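Local coordinates for epimerase family protein SDR39U1 (Homo sapiens, PDB 4B4O) that binds NADPH and is a putative NADP-dependent oxidoreductase of the NAD(P)-dependent epimerase/dehydratase family, at residues M171-P182 with F232-P243; I183-P191 with M260-I268. The protein carries 3 engineered substitutions. One frame throughout, in Å; residues are numbered along the deposited sequence.

Contact 1 (M171-P182 with F232-P243). Engineered in segment 232-243: F232 (natural residue Leu).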
loop_
_atom_site.group_PDB
_atom_site.type_symbol
_atom_site.label_atom_id
_atom_site.label_comp_id
_atom_site.label_asym_id
_atom_site.label_seq_id
_atom_site.Cartn_x
_atom_site.Cartn_y
_atom_site.Cartn_z
HETATM N N MSE A 171 -3.549 -6.309 -14.804
HETATM C CA MSE A 171 -2.444 -6.703 -15.684
HETATM C C MSE A 171 -2.446 -8.159 -16.076
HETATM O O MSE A 171 -1.884 -8.533 -17.102
HETATM C CB MSE A 171 -1.124 -6.430 -14.972
HETATM C CG MSE A 171 -0.711 -4.956 -15.040
HETATM SE SE MSE A 171 1.086 -4.696 -14.239
HETATM C CE MSE A 171 0.510 -5.045 -12.379
ATOM N N LEU A 172 -3.092 -9.004 -15.285
ATOM C CA LEU A 172 -2.850 -10.435 -15.353
ATOM C C LEU A 172 -3.417 -11.050 -16.617
ATOM O O LEU A 172 -2.727 -11.825 -17.284
ATOM C CB LEU A 172 -3.437 -11.107 -14.119
ATOM C CG LEU A 172 -3.087 -12.544 -13.727
ATOM C CD1 LEU A 172 -1.581 -12.747 -13.721
ATOM C CD2 LEU A 172 -3.717 -12.837 -12.349
ATOM N N LEU A 173 -4.649 -10.693 -16.979
ATOM C CA LEU A 173 -5.259 -11.258 -18.189
ATOM C C LEU A 173 -4.532 -10.803 -19.468
ATOM O O LEU A 173 -4.205 -11.636 -20.301
ATOM C CB LEU A 173 -6.754 -10.977 -18.263
ATOM C CG LEU A 173 -7.504 -11.601 -19.451
ATOM C CD1 LEU A 173 -7.321 -13.118 -19.634
ATOM C CD2 LEU A 173 -8.976 -11.256 -19.342
ATOM N N PRO A 174 -4.241 -9.499 -19.608
ATOM C CA PRO A 174 -3.508 -9.087 -20.795
ATOM C C PRO A 174 -2.141 -9.752 -20.919
ATOM O O PRO A 174 -1.784 -10.227 -21.995
ATOM C CB PRO A 174 -3.362 -7.569 -20.605
ATOM C CG PRO A 174 -4.539 -7.188 -19.788
ATOM C CD PRO A 174 -4.752 -8.338 -18.853
ATOM N N PHE A 175 -1.385 -9.784 -19.835
ATOM C CA PHE A 175 -0.097 -10.451 -19.863
ATOM C C PHE A 175 -0.239 -11.921 -20.254
ATOM O O PHE A 175 0.516 -12.415 -21.105
ATOM C CB PHE A 175 0.634 -10.329 -18.523
ATOM C CG PHE A 175 1.544 -9.153 -18.440
ATOM C CD1 PHE A 175 1.052 -7.881 -18.180
ATOM C CD2 PHE A 175 2.919 -9.309 -18.641
ATOM C CE1 PHE A 175 1.905 -6.783 -18.115
ATOM C CE2 PHE A 175 3.779 -8.208 -18.575
ATOM C CZ PHE A 175 3.263 -6.947 -18.324
ATOM N N ARG A 176 -1.217 -12.603 -19.665
ATOM C CA ARG A 176 -1.487 -13.988 -20.016
ATOM C C ARG A 176 -1.818 -14.196 -21.479
ATOM O O ARG A 176 -1.616 -15.281 -22.001
ATOM C CB ARG A 176 -2.610 -14.548 -19.154
ATOM C CG ARG A 176 -2.143 -14.917 -17.762
ATOM C CD ARG A 176 -3.293 -15.389 -16.889
ATOM N NE ARG A 176 -3.776 -16.697 -17.314
ATOM C CZ ARG A 176 -4.918 -17.256 -16.899
ATOM N NH1 ARG A 176 -5.706 -16.600 -16.047
ATOM N NH2 ARG A 176 -5.293 -18.467 -17.339
ATOM N N LEU A 177 -2.329 -13.164 -22.136
ATOM C CA LEU A 177 -2.713 -13.254 -23.531
ATOM C C LEU A 177 -1.638 -12.762 -24.483
ATOM O O LEU A 177 -1.860 -12.665 -25.690
ATOM C CB LEU A 177 -4.023 -12.480 -23.757
ATOM C CG LEU A 177 -5.317 -13.145 -23.243
ATOM C CD1 LEU A 177 -6.455 -12.152 -23.323
ATOM C CD2 LEU A 177 -5.674 -14.408 -24.006
ATOM N N GLY A 178 -0.478 -12.428 -23.944
ATOM C CA GLY A 178 0.635 -11.934 -24.758
ATOM C C GLY A 178 0.565 -10.452 -25.151
ATOM O O GLY A 178 1.271 -10.027 -26.084
ATOM N N LEU A 179 -0.235 -9.684 -24.397
ATOM C CA LEU A 179 -0.420 -8.253 -24.631
ATOM C C LEU A 179 0.379 -7.411 -23.636
ATOM O O LEU A 179 0.295 -6.196 -23.646
ATOM C CB LEU A 179 -1.887 -7.892 -24.556
ATOM C CG LEU A 179 -2.839 -8.598 -25.529
ATOM C CD1 LEU A 179 -4.273 -8.188 -25.214
ATOM C CD2 LEU A 179 -2.513 -8.341 -26.993
ATOM N N GLY A 180 1.189 -8.067 -22.812
ATOM C CA GLY A 180 2.041 -7.378 -21.859
ATOM C C GLY A 180 3.283 -6.728 -22.474
ATOM O O GLY A 180 3.615 -6.967 -23.637
ATOM N N GLY A 181 3.938 -5.881 -21.683
ATOM C CA GLY A 181 5.178 -5.246 -22.075
ATOM C C GLY A 181 5.524 -4.033 -21.236
ATOM O O GLY A 181 4.813 -3.686 -20.276
ATOM N N PRO A 182 6.625 -3.355 -21.587
ATOM C CA PRO A 182 7.049 -2.182 -20.818
ATOM C C PRO A 182 6.116 -1.004 -20.950
ATOM O O PRO A 182 5.490 -0.821 -21.992
ATOM C CB PRO A 182 8.420 -1.853 -21.413
ATOM C CG PRO A 182 8.411 -2.458 -22.759
ATOM C CD PRO A 182 7.623 -3.726 -22.608
ATOM N N PHE A 232 7.790 -11.084 -15.678
ATOM C CA PHE A 232 6.403 -11.499 -15.604
ATOM C C PHE A 232 6.028 -12.364 -16.815
ATOM O O PHE A 232 5.393 -13.406 -16.658
ATOM C CB PHE A 232 5.515 -10.258 -15.514
ATOM C CG PHE A 232 4.093 -10.532 -15.139
ATOM C CD1 PHE A 232 3.724 -11.692 -14.483
ATOM C CD2 PHE A 232 3.115 -9.573 -15.401
ATOM C CE1 PHE A 232 2.397 -11.907 -14.125
ATOM C CE2 PHE A 232 1.797 -9.770 -15.026
ATOM C CZ PHE A 232 1.436 -10.939 -14.395
ATOM N N GLY A 233 6.413 -11.927 -18.012
ATOM C CA GLY A 233 6.252 -12.737 -19.213
ATOM C C GLY A 233 6.919 -14.101 -19.057
ATOM O O GLY A 233 6.289 -15.142 -19.309
ATOM N N ALA A 234 8.164 -14.111 -18.594
ATOM C CA ALA A 234 8.868 -15.368 -18.373
ATOM C C ALA A 234 8.067 -16.250 -17.424
ATOM O O ALA A 234 7.855 -17.414 -17.711
ATOM C CB ALA A 234 10.295 -15.140 -17.873
ATOM N N ALA A 235 7.569 -15.702 -16.332
ATOM C CA ALA A 235 6.866 -16.513 -15.333
ATOM C C ALA A 235 5.583 -17.106 -15.872
ATOM O O ALA A 235 5.134 -18.145 -15.391
ATOM C CB ALA A 235 6.567 -15.706 -14.064
ATOM N N LEU A 236 4.966 -16.425 -16.835
ATOM C CA LEU A 236 3.707 -16.913 -17.445
ATOM C C LEU A 236 3.954 -17.740 -18.714
ATOM O O LEU A 236 3.042 -18.341 -19.254
ATOM C CB LEU A 236 2.790 -15.724 -17.785
ATOM C CG LEU A 236 2.314 -14.852 -16.617
ATOM C CD1 LEU A 236 1.799 -13.520 -17.162
ATOM C CD2 LEU A 236 1.304 -15.566 -15.738
ATOM N N GLY A 237 5.199 -17.748 -19.179
ATOM C CA GLY A 237 5.558 -18.399 -20.439
ATOM C C GLY A 237 5.017 -17.686 -21.679
ATOM O O GLY A 237 4.579 -18.334 -22.623
ATOM N N ARG A 238 5.062 -16.356 -21.669
ATOM C CA ARG A 238 4.451 -15.563 -22.724
ATOM C C ARG A 238 5.347 -14.490 -23.244
ATOM O O ARG A 238 6.178 -13.922 -22.506
ATOM C CB ARG A 238 3.228 -14.837 -22.180
ATOM C CG ARG A 238 1.917 -15.564 -22.086
ATOM C CD ARG A 238 1.395 -16.246 -23.324
ATOM N NE ARG A 238 0.338 -17.022 -22.683
ATOM C CZ ARG A 238 0.357 -18.289 -22.303
ATOM N NH1 ARG A 238 1.327 -19.116 -22.641
ATOM N NH2 ARG A 238 -0.707 -18.713 -21.630
ATOM N N ARG A 239 5.124 -14.167 -24.509
ATOM C CA ARG A 239 5.631 -12.949 -25.131
ATOM C C ARG A 239 5.179 -11.729 -24.328
ATOM O O ARG A 239 4.005 -11.624 -23.999
ATOM C CB ARG A 239 5.041 -12.819 -26.546
ATOM C CG ARG A 239 5.206 -14.027 -27.478
ATOM C CD ARG A 239 4.466 -13.852 -28.814
ATOM N NE ARG A 239 3.040 -13.503 -28.617
ATOM C CZ ARG A 239 1.970 -14.253 -28.966
ATOM N NH1 ARG A 239 2.095 -15.444 -29.566
ATOM N NH2 ARG A 239 0.736 -13.791 -28.701
ATOM N N ALA A 240 6.106 -10.832 -23.978
ATOM C CA ALA A 240 5.753 -9.553 -23.335
ATOM C C ALA A 240 6.484 -8.373 -24.019
ATOM O O ALA A 240 7.200 -7.609 -23.380
ATOM C CB ALA A 240 6.022 -9.599 -21.846
ATOM N N PHE A 241 6.229 -8.225 -25.326
ATOM C CA PHE A 241 6.998 -7.358 -26.218
ATOM C C PHE A 241 6.317 -6.058 -26.615
ATOM O O PHE A 241 6.884 -5.283 -27.364
ATOM C CB PHE A 241 7.280 -8.121 -27.505
ATOM C CG PHE A 241 7.895 -9.465 -27.285
ATOM C CD1 PHE A 241 8.689 -9.725 -26.148
ATOM C CD2 PHE A 241 7.729 -10.476 -28.228
ATOM C CE1 PHE A 241 9.266 -10.964 -25.947
ATOM C CE2 PHE A 241 8.316 -11.719 -28.037
ATOM C CZ PHE A 241 9.082 -11.960 -26.898
ATOM N N ILE A 242 5.112 -5.824 -26.125
ATOM C CA ILE A 242 4.291 -4.700 -26.597
ATOM C C ILE A 242 4.350 -3.492 -25.653
ATOM O O ILE A 242 3.711 -3.506 -24.609
ATOM C CB ILE A 242 2.819 -5.123 -26.770
ATOM C CG1 ILE A 242 2.733 -6.240 -27.801
ATOM C CG2 ILE A 242 1.976 -3.936 -27.203
ATOM C CD1 ILE A 242 1.325 -6.675 -28.066
ATOM N N PRO A 243 5.089 -2.421 -26.047
ATOM C CA PRO A 243 5.243 -1.287 -25.139
ATOM C C PRO A 243 3.996 -0.432 -25.121
ATOM O O PRO A 243 3.360 -0.293 -26.159
ATOM C CB PRO A 243 6.434 -0.503 -25.734
ATOM C CG PRO A 243 7.010 -1.385 -26.809
ATOM C CD PRO A 243 5.844 -2.189 -27.299
HETATM O O HOH W 1 2.529 -10.676 -22.144
HETATM O O HOH W 2 4.036 -9.688 -26.863
HETATM O O HOH W 3 1.080 -10.940 -28.842
HETATM O O HOH W 4 1.757 -3.675 -22.710
#

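Contact 2 (I183-P191 with M260-I268)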
loop_
_atom_site.group_PDB
_atom_site.type_symbol
_atom_site.label_atom_id
_atom_site.label_comp_id
_atom_site.label_asym_id
_atom_site.label_seq_id
_atom_site.Cartn_x
_atom_site.Cartn_y
_atom_site.Cartn_z
ATOM N N ILE A 183 6.026 -0.220 -19.877
ATOM C CA ILE A 183 5.272 1.030 -19.852
ATOM C C ILE A 183 6.230 2.194 -20.087
ATOM O O ILE A 183 7.138 2.408 -19.302
ATOM C CB ILE A 183 4.585 1.242 -18.492
ATOM C CG1 ILE A 183 3.739 0.022 -18.115
ATOM C CG2 ILE A 183 3.740 2.493 -18.521
ATOM C CD1 ILE A 183 3.224 0.088 -16.697
ATOM N N GLY A 184 6.033 2.951 -21.165
ATOM C CA GLY A 184 6.930 4.059 -21.491
ATOM C C GLY A 184 8.296 3.572 -21.971
ATOM O O GLY A 184 8.380 2.655 -22.785
ATOM N N SER A 185 9.363 4.151 -21.439
ATOM C CA SER A 185 10.719 3.698 -21.754
ATOM C C SER A 185 11.035 2.353 -21.109
ATOM O O SER A 185 11.851 1.604 -21.617
ATOM C CB SER A 185 11.761 4.707 -21.262
ATOM O OG SER A 185 11.773 4.797 -19.842
ATOM N N GLY A 186 10.387 2.069 -19.981
ATOM C CA GLY A 186 10.659 0.870 -19.207
ATOM C C GLY A 186 11.831 1.032 -18.269
ATOM O O GLY A 186 12.082 0.173 -17.426
ATOM N N HIS A 187 12.537 2.147 -18.390
ATOM C CA HIS A 187 13.716 2.388 -17.557
ATOM C C HIS A 187 13.418 2.783 -16.151
ATOM O O HIS A 187 14.288 2.675 -15.301
ATOM C CB HIS A 187 14.620 3.424 -18.216
ATOM C CG HIS A 187 15.395 2.852 -19.380
ATOM N ND1 HIS A 187 15.249 3.268 -20.645
ATOM C CD2 HIS A 187 16.303 1.801 -19.417
ATOM C CE1 HIS A 187 16.060 2.551 -21.451
ATOM N NE2 HIS A 187 16.711 1.658 -20.692
ATOM N N GLN A 188 12.198 3.230 -15.902
ATOM C CA GLN A 188 11.814 3.742 -14.594
ATOM C C GLN A 188 11.842 2.663 -13.501
ATOM O O GLN A 188 11.579 1.495 -13.752
ATOM C CB GLN A 188 10.437 4.401 -14.654
ATOM C CG GLN A 188 9.245 3.471 -14.878
ATOM C CD GLN A 188 8.967 3.137 -16.329
ATOM O OE1 GLN A 188 9.848 3.211 -17.200
ATOM N NE2 GLN A 188 7.726 2.730 -16.588
ATOM N N PHE A 189 12.215 3.063 -12.295
ATOM C CA PHE A 189 12.236 2.150 -11.176
ATOM C C PHE A 189 10.819 1.665 -10.869
ATOM O O PHE A 189 9.824 2.406 -11.003
ATOM C CB PHE A 189 12.865 2.780 -9.941
ATOM C CG PHE A 189 14.333 3.056 -10.080
ATOM C CD1 PHE A 189 15.255 2.013 -10.179
ATOM C CD2 PHE A 189 14.802 4.360 -10.105
ATOM C CE1 PHE A 189 16.608 2.262 -10.315
ATOM C CE2 PHE A 189 16.155 4.615 -10.249
ATOM C CZ PHE A 189 17.060 3.567 -10.345
ATOM N N PHE A 190 10.743 0.399 -10.480
ATOM C CA PHE A 190 9.495 -0.255 -10.177
ATOM C C PHE A 190 9.540 -0.726 -8.715
ATOM O O PHE A 190 9.928 -1.861 -8.445
ATOM C CB PHE A 190 9.318 -1.422 -11.140
ATOM C CG PHE A 190 7.965 -2.046 -11.106
ATOM C CD1 PHE A 190 6.883 -1.405 -11.694
ATOM C CD2 PHE A 190 7.775 -3.283 -10.529
ATOM C CE1 PHE A 190 5.619 -1.969 -11.656
ATOM C CE2 PHE A 190 6.523 -3.873 -10.504
ATOM C CZ PHE A 190 5.441 -3.220 -11.074
ATOM N N PRO A 191 9.193 0.171 -7.761
ATOM C CA PRO A 191 9.121 -0.251 -6.355
ATOM C C PRO A 191 7.912 -1.158 -6.167
ATOM O O PRO A 191 6.793 -0.754 -6.503
ATOM C CB PRO A 191 8.928 1.066 -5.585
ATOM C CG PRO A 191 8.306 1.992 -6.553
ATOM C CD PRO A 191 8.779 1.571 -7.930
HETATM N N MSE A 260 2.624 7.740 -11.707
HETATM C CA MSE A 260 2.764 6.505 -10.945
HETATM C C MSE A 260 3.103 5.338 -11.820
HETATM O O MSE A 260 3.597 4.328 -11.314
HETATM C CB MSE A 260 1.458 6.179 -10.219
HETATM C CG MSE A 260 1.309 7.075 -8.991
HETATM SE SE MSE A 260 -0.477 6.835 -8.222
HETATM C CE MSE A 260 -1.204 7.458 -9.924
ATOM N N LEU A 261 2.842 5.450 -13.122
ATOM C CA LEU A 261 3.079 4.351 -14.065
ATOM C C LEU A 261 4.346 4.556 -14.917
ATOM O O LEU A 261 5.102 3.608 -15.146
ATOM C CB LEU A 261 1.850 4.149 -14.983
ATOM C CG LEU A 261 0.595 3.420 -14.470
ATOM C CD1 LEU A 261 0.047 4.194 -13.282
ATOM C CD2 LEU A 261 -0.507 3.288 -15.514
ATOM N N LEU A 262 4.559 5.781 -15.392
ATOM C CA LEU A 262 5.656 6.100 -16.318
ATOM C C LEU A 262 6.962 6.464 -15.632
ATOM O O LEU A 262 8.017 6.417 -16.248
ATOM C CB LEU A 262 5.257 7.264 -17.228
ATOM C CG LEU A 262 4.048 7.071 -18.146
ATOM C CD1 LEU A 262 3.669 8.393 -18.780
ATOM C CD2 LEU A 262 4.329 6.024 -19.204
ATOM N N GLU A 263 6.891 6.810 -14.351
ATOM C CA GLU A 263 8.075 7.190 -13.602
ATOM C C GLU A 263 8.187 6.366 -12.336
ATOM O O GLU A 263 7.303 5.570 -12.021
ATOM C CB GLU A 263 8.029 8.680 -13.263
ATOM C CG GLU A 263 7.780 9.593 -14.456
ATOM C CD GLU A 263 7.907 11.062 -14.105
ATOM O OE1 GLU A 263 8.919 11.430 -13.484
ATOM O OE2 GLU A 263 6.992 11.843 -14.446
ATOM N N GLY A 264 9.285 6.553 -11.615
ATOM C CA GLY A 264 9.574 5.749 -10.441
ATOM C C GLY A 264 10.663 6.241 -9.510
ATOM O O GLY A 264 11.451 7.110 -9.845
ATOM N N GLN A 265 10.665 5.653 -8.317
ATOM C CA GLN A 265 11.593 5.988 -7.236
ATOM C C GLN A 265 12.383 4.735 -6.909
ATOM O O GLN A 265 11.788 3.652 -6.736
ATOM C CB GLN A 265 10.847 6.333 -5.935
ATOM C CG GLN A 265 9.665 7.278 -6.008
ATOM C CD GLN A 265 8.373 6.657 -6.484
ATOM O OE1 GLN A 265 8.299 5.473 -6.780
ATOM N NE2 GLN A 265 7.320 7.480 -6.533
ATOM N N LYS A 266 13.692 4.859 -6.745
ATOM C CA LYS A 266 14.473 3.749 -6.204
ATOM C C LYS A 266 14.385 3.814 -4.680
ATOM O O LYS A 266 14.895 4.746 -4.058
ATOM C CB LYS A 266 15.909 3.837 -6.707
ATOM C CG LYS A 266 16.927 2.925 -6.030
ATOM C CD LYS A 266 16.604 1.435 -6.115
ATOM C CE LYS A 266 17.785 0.557 -5.621
ATOM N NZ LYS A 266 19.197 0.971 -5.975
ATOM N N VAL A 267 13.698 2.857 -4.069
ATOM C CA VAL A 267 13.438 2.917 -2.642
ATOM C C VAL A 267 14.090 1.723 -1.948
ATOM O O VAL A 267 13.780 0.578 -2.257
ATOM C CB VAL A 267 11.919 2.982 -2.320
ATOM C CG1 VAL A 267 11.704 3.090 -0.818
ATOM C CG2 VAL A 267 11.269 4.186 -3.007
ATOM N N ILE A 268 14.914 2.018 -0.937
ATOM C CA ILE A 268 15.500 1.002 -0.067
ATOM C C ILE A 268 14.717 0.853 1.249
ATOM O O ILE A 268 14.388 1.834 1.908
ATOM C CB ILE A 268 16.945 1.354 0.247
ATOM C CG1 ILE A 268 17.722 1.450 -1.062
ATOM C CG2 ILE A 268 17.535 0.331 1.190
ATOM C CD1 ILE A 268 19.053 2.182 -0.915
HETATM O O HOH W 5 8.987 5.767 -19.223
HETATM O O HOH W 6 12.818 6.062 -12.377
#

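Contact 1 (M171-P182 with F232-P243)
R238 reaches across to R176, its NE donating to the backbone O of R176 at 2.7 Å. The acceptor lies at the edge of the guanidinium, in its plane, and the N-H...O angle is 161°. The contact lies at the periphery of the Rossmann-type fold, at the C-terminal ends of helices 166-176 and 225-236. Both end in Schellman motifs, with G178 and G237 at positive phi; the R238 bond ties the last turn of the first to the residues just after the second. Further along, I242 N donates to G180 O at 3.1 Å, joining the two loops backbone to backbone. Water 1 joins the last turn of helix 166-176 to the loops after both helices. It donates to F175 O and to R239 O and accepts from G180 N. Waters 2 and 3 both donate to G178 O and link it to F241 N and R239 NH2, respectively. Apolar packing lies behind this polar layer. The axes of the short helical segments approach to 10.4 Å. F175 and F232 meet obliquely, ring planes at 34° and centroids 4.5 Å apart. CD2 of F232, an engineered residue that is Leu in the natural protein, lies over one face of the F175 ring. G180 CA covers the opposite face. F232 has CG anti to its own N (chi1 -167°), which sets the ring against F175 and L172. There L172 CD1 meets the ring edge, 3.6 Å from F232 CZ.

Contact 2 (I183-P191 with M260-I268)
Q188 turns its side-chain amide toward the C-terminal end of helix 255-262 and donates from NE2 to L261 O at 3.1 Å. The 183-191 loop starts with a type II' beta turn, I183 to G186, and this glutamine ties that turn to the helix. The loop falls within the epimerase/dehydratase family region of the sequence, and 260-268 within the DUF1731 region, so the contact joins the two. The same NE2 donates to I183 O at 2.8 Å, the straighter of its two bonds at 166°. I183 O lies close to the amide plane. L261 O lies tilted from it, though the amide nitrogen sits in the carbonyl plane of L261, on a lone pair. CG of Q188 stands between the backbone N and the carbonyl carbon (chi1 69°), and a bend at chi2 folds the chain over L262 O. With an alanine here, L261 O and I183 O would probably lose their shared donor, and a gap would be likely to open beside L262 O. Close packing continues beyond the amide. I183 CG2 touches L262 CD2 at 3.6 Å, the two side chains crossing at about a right angle. F189 receives K266 CB over the centre of its ring, a CH-pi contact 3.5 Å from the centroid. G264 CA comes within 3.4 Å of F189 O, where a side chain on G264 would clash. The exposed side, at S185, is bridged by water. Water 5 accepts from S185 N and donates to L262 O, beside an ST turn in which H187 N donates to S185 OG. Water 6 makes the second bridge, accepting from F189 N and donating to G264 O at 3.1 Å.

Overall arrangement
Only the first segments of the two contacts adjoin: 171-182 leads directly into 183-191, and the segments alternate along the chain. The contact centres lie about 18 Å apart, on the same side of the chain's centre. Contact 1 is more peripheral, about 24 Å from that centre against about 16 Å. It joins two helix ends and the loops after them. Contact 2 sets a loop against a helix end and the extended chain beyond it. Both are partly buried, but contact 1 has more exposed residues. Its bonds between the segments come from an arginine and a backbone amide, beside an aromatic pair. Contact 2 relies on a glutamine amide and a CH-pi contact. Water bridges both.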